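PDB 2WAN: pullulanase from Bacillus acidopullulyticus, which hydrolyses alpha-1,6-glucosidic linkages in pullulan and at the branch points of starch-type polysaccharides, as a debranching glycoside hydrolase. Local coordinates for residues L845-L856 against I868-Q879. Residues are numbered along the deposited sequence; the frame is centred on the assembly and turned at random.
Sequences LESPTNTVAFEL and IIVMYNPNKTSQ. With SO4 (sulfate ion), chain M.
Val852, Phe854 and Leu856 pair with Tyr872, Val870 and Ile868 as the hydrogen-bonded pairs of an antiparallel beta hairpin. Two bonds join each pair; the one from Val852 N to Tyr872 O is weak. The hairpin belongs to the C-terminal all-beta domain of the pullulanase.

Apolar packing covers both faces. On one, Val870 CB sits over the Phe854 ring, 3.9 Å from its centroid. Phe854 has CG between its backbone N and carbonyl carbon (chi1 60°), which turns the ring over Val870. Tyr872 CE2 and OH lie at the edge of the Phe854 ring, the two planes oblique at 61°, and its OH shares a hydrogen bond with Thr769. Helix 707-714 covers this face. On the other, Met871 lies against Ala853, and its CE reaches Thr851 CB at 3.8 Å.

Polar side chains close the end of the strands. Asn875 ND2 donates to Asn850 O (3.1 Å), from above the carbonyl plane, and to Asn873 OD1 (3.0 Å). Asn850 ND2 returns a bond to Asn875 OD1 (3.1 Å). Replacing Asn875 with an alanine removes both amide atoms and is likely to leave Asn850 O without this donor and Asn850 ND2 without this acceptor, the 848-851 type II turn less firmly tied. Backbone hydrogen bonds and apolar side chains thus hold the strands, and asparagine amides the turn.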
# COMPACT_ATOMS: atom_id res chain seq x y z
N LEU A 845 31.36 7.64 15.08
CA LEU A 845 32.60 7.66 15.86
C LEU A 845 33.21 6.27 15.87
O LEU A 845 32.49 5.26 15.93
CB LEU A 845 32.33 8.11 17.29
CG LEU A 845 31.65 9.47 17.52
CD1 LEU A 845 31.45 9.77 19.01
CD2 LEU A 845 32.46 10.60 16.86
N GLU A 846 34.55 6.20 15.84
CA GLU A 846 35.23 4.90 15.93
C GLU A 846 34.85 4.24 17.25
O GLU A 846 34.89 4.87 18.31
CB GLU A 846 36.76 5.08 15.83
CG GLU A 846 37.55 3.77 15.95
CD GLU A 846 37.59 2.96 14.67
OE1 GLU A 846 37.28 3.51 13.59
OE2 GLU A 846 37.96 1.76 14.75
N SER A 847 34.44 2.97 17.17
CA SER A 847 34.03 2.24 18.37
C SER A 847 34.41 0.75 18.24
O SER A 847 34.77 0.31 17.15
CB SER A 847 32.52 2.42 18.61
OG SER A 847 31.76 1.80 17.58
N PRO A 848 34.32 -0.01 19.34
CA PRO A 848 34.72 -1.42 19.29
C PRO A 848 33.88 -2.27 18.34
O PRO A 848 32.78 -1.88 17.90
CB PRO A 848 34.54 -1.90 20.73
CG PRO A 848 34.74 -0.66 21.54
CD PRO A 848 34.07 0.42 20.73
N THR A 849 34.42 -3.44 17.99
CA THR A 849 33.72 -4.40 17.15
C THR A 849 32.28 -4.64 17.59
O THR A 849 32.00 -4.83 18.78
CB THR A 849 34.47 -5.75 17.16
OG1 THR A 849 35.81 -5.50 16.75
CG2 THR A 849 33.81 -6.73 16.18
N ASN A 850 31.39 -4.62 16.61
CA ASN A 850 29.97 -4.89 16.83
C ASN A 850 29.32 -3.87 17.76
O ASN A 850 28.51 -4.22 18.60
CB ASN A 850 29.70 -6.32 17.30
CG ASN A 850 28.27 -6.73 17.04
OD1 ASN A 850 27.71 -6.37 16.00
ND2 ASN A 850 27.66 -7.44 17.98
N THR A 851 29.71 -2.61 17.62
CA THR A 851 29.00 -1.52 18.31
C THR A 851 28.83 -0.41 17.29
O THR A 851 29.54 -0.38 16.29
CB THR A 851 29.78 -0.97 19.55
OG1 THR A 851 31.00 -0.36 19.12
CG2 THR A 851 30.07 -2.07 20.60
N VAL A 852 27.84 0.46 17.53
CA VAL A 852 27.57 1.61 16.67
C VAL A 852 27.52 2.84 17.57
O VAL A 852 26.75 2.88 18.54
CB VAL A 852 26.22 1.45 15.90
CG1 VAL A 852 25.85 2.74 15.16
CG2 VAL A 852 26.31 0.31 14.90
N ALA A 853 28.34 3.83 17.24
CA ALA A 853 28.39 5.09 18.00
C ALA A 853 28.35 6.27 17.05
O ALA A 853 29.05 6.27 16.04
CB ALA A 853 29.66 5.17 18.84
N PHE A 854 27.54 7.27 17.38
CA PHE A 854 27.46 8.48 16.54
C PHE A 854 27.30 9.74 17.34
O PHE A 854 26.90 9.69 18.51
CB PHE A 854 26.37 8.36 15.47
CG PHE A 854 24.98 8.16 16.01
CD1 PHE A 854 24.15 9.25 16.26
CD2 PHE A 854 24.51 6.87 16.27
CE1 PHE A 854 22.86 9.05 16.77
CE2 PHE A 854 23.22 6.66 16.76
CZ PHE A 854 22.39 7.75 17.00
N GLU A 855 27.58 10.87 16.70
CA GLU A 855 27.47 12.17 17.33
C GLU A 855 26.60 13.08 16.47
O GLU A 855 26.75 13.12 15.23
CB GLU A 855 28.86 12.80 17.50
CG GLU A 855 28.85 14.10 18.30
CD GLU A 855 30.24 14.73 18.44
OE1 GLU A 855 31.21 14.25 17.79
OE2 GLU A 855 30.37 15.70 19.21
N LEU A 856 25.68 13.77 17.14
CA LEU A 856 24.78 14.76 16.53
C LEU A 856 25.35 16.10 16.95
O LEU A 856 25.32 16.46 18.14
CB LEU A 856 23.33 14.57 17.04
CG LEU A 856 22.75 13.16 16.83
CD1 LEU A 856 21.36 13.00 17.43
CD2 LEU A 856 22.72 12.78 15.34
N ILE A 868 25.37 15.63 20.92
CA ILE A 868 24.81 14.44 21.54
C ILE A 868 25.54 13.21 21.02
O ILE A 868 25.72 13.04 19.81
CB ILE A 868 23.30 14.29 21.23
CG1 ILE A 868 22.56 15.59 21.59
CG2 ILE A 868 22.71 13.05 21.97
CD1 ILE A 868 21.07 15.58 21.25
N ILE A 869 25.97 12.35 21.94
CA ILE A 869 26.56 11.07 21.52
C ILE A 869 25.63 9.92 21.90
O ILE A 869 25.12 9.89 23.01
CB ILE A 869 27.97 10.82 22.10
CG1 ILE A 869 28.98 11.71 21.39
CG2 ILE A 869 28.36 9.31 21.96
CD1 ILE A 869 30.37 11.71 22.07
N VAL A 870 25.40 9.00 20.96
CA VAL A 870 24.64 7.78 21.24
C VAL A 870 25.53 6.59 20.87
O VAL A 870 26.17 6.61 19.82
CB VAL A 870 23.34 7.70 20.37
CG1 VAL A 870 22.61 6.35 20.54
CG2 VAL A 870 22.39 8.87 20.68
N MET A 871 25.57 5.57 21.72
CA MET A 871 26.26 4.31 21.38
C MET A 871 25.41 3.10 21.76
O MET A 871 24.95 3.00 22.91
CB MET A 871 27.63 4.21 22.07
CG MET A 871 28.33 2.88 21.79
SD MET A 871 30.03 2.97 22.37
CE MET A 871 30.40 1.22 22.54
N TYR A 872 25.21 2.20 20.79
CA TYR A 872 24.51 0.94 21.02
C TYR A 872 25.55 -0.14 21.28
O TYR A 872 26.44 -0.34 20.45
CB TYR A 872 23.67 0.52 19.80
CG TYR A 872 22.80 1.61 19.21
CD1 TYR A 872 21.87 2.29 19.98
CD2 TYR A 872 22.89 1.92 17.86
CE1 TYR A 872 21.05 3.30 19.41
CE2 TYR A 872 22.10 2.91 17.29
CZ TYR A 872 21.20 3.60 18.07
OH TYR A 872 20.42 4.57 17.48
N ASN A 873 25.44 -0.81 22.42
CA ASN A 873 26.30 -1.96 22.75
C ASN A 873 25.49 -3.24 22.95
O ASN A 873 25.03 -3.49 24.06
CB ASN A 873 27.13 -1.70 24.01
CG ASN A 873 27.99 -2.91 24.37
OD1 ASN A 873 28.32 -3.69 23.49
ND2 ASN A 873 28.30 -3.08 25.63
N PRO A 874 25.35 -4.06 21.89
CA PRO A 874 24.58 -5.30 21.98
C PRO A 874 25.34 -6.46 22.62
O PRO A 874 24.76 -7.51 22.88
CB PRO A 874 24.30 -5.64 20.52
CG PRO A 874 25.44 -5.04 19.78
CD PRO A 874 25.75 -3.77 20.50
N ASN A 875 26.62 -6.26 22.87
CA ASN A 875 27.49 -7.33 23.35
C ASN A 875 27.29 -7.65 24.82
O ASN A 875 26.81 -6.83 25.60
CB ASN A 875 28.94 -6.97 23.06
CG ASN A 875 29.16 -6.68 21.60
OD1 ASN A 875 29.06 -7.59 20.77
ND2 ASN A 875 29.40 -5.41 21.27
N LYS A 876 27.68 -8.87 25.21
CA LYS A 876 27.49 -9.32 26.57
C LYS A 876 28.54 -8.83 27.57
O LYS A 876 28.44 -9.12 28.77
CB LYS A 876 27.35 -10.85 26.59
CG LYS A 876 25.92 -11.27 26.27
CD LYS A 876 25.77 -12.76 26.25
CE LYS A 876 24.35 -13.16 25.92
NZ LYS A 876 24.25 -14.64 25.73
N THR A 877 29.53 -8.08 27.09
CA THR A 877 30.47 -7.42 27.99
C THR A 877 30.42 -5.92 27.77
O THR A 877 30.00 -5.47 26.69
CB THR A 877 31.92 -7.92 27.80
OG1 THR A 877 32.33 -7.69 26.45
CG2 THR A 877 32.01 -9.42 28.08
N SER A 878 30.86 -5.17 28.77
CA SER A 878 30.95 -3.72 28.65
C SER A 878 31.97 -3.37 27.60
O SER A 878 32.91 -4.14 27.34
CB SER A 878 31.31 -3.07 29.99
OG SER A 878 32.63 -3.45 30.39
N GLN A 879 31.80 -2.20 26.98
CA GLN A 879 32.66 -1.75 25.91
C GLN A 879 33.00 -0.29 26.15
O GLN A 879 32.21 0.45 26.73
CB GLN A 879 31.97 -1.90 24.56
CG GLN A 879 31.53 -3.33 24.23
CD GLN A 879 32.71 -4.23 23.92
OE1 GLN A 879 33.62 -3.85 23.19
NE2 GLN A 879 32.67 -5.45 24.44
S SO4 M . 32.16 -3.98 13.06
O1 SO4 M . 31.96 -3.26 14.32
O2 SO4 M . 31.48 -5.27 13.12
O3 SO4 M . 31.63 -3.20 11.95
O4 SO4 M . 33.59 -4.18 12.86
O HOH W 1 33.64 -5.53 20.86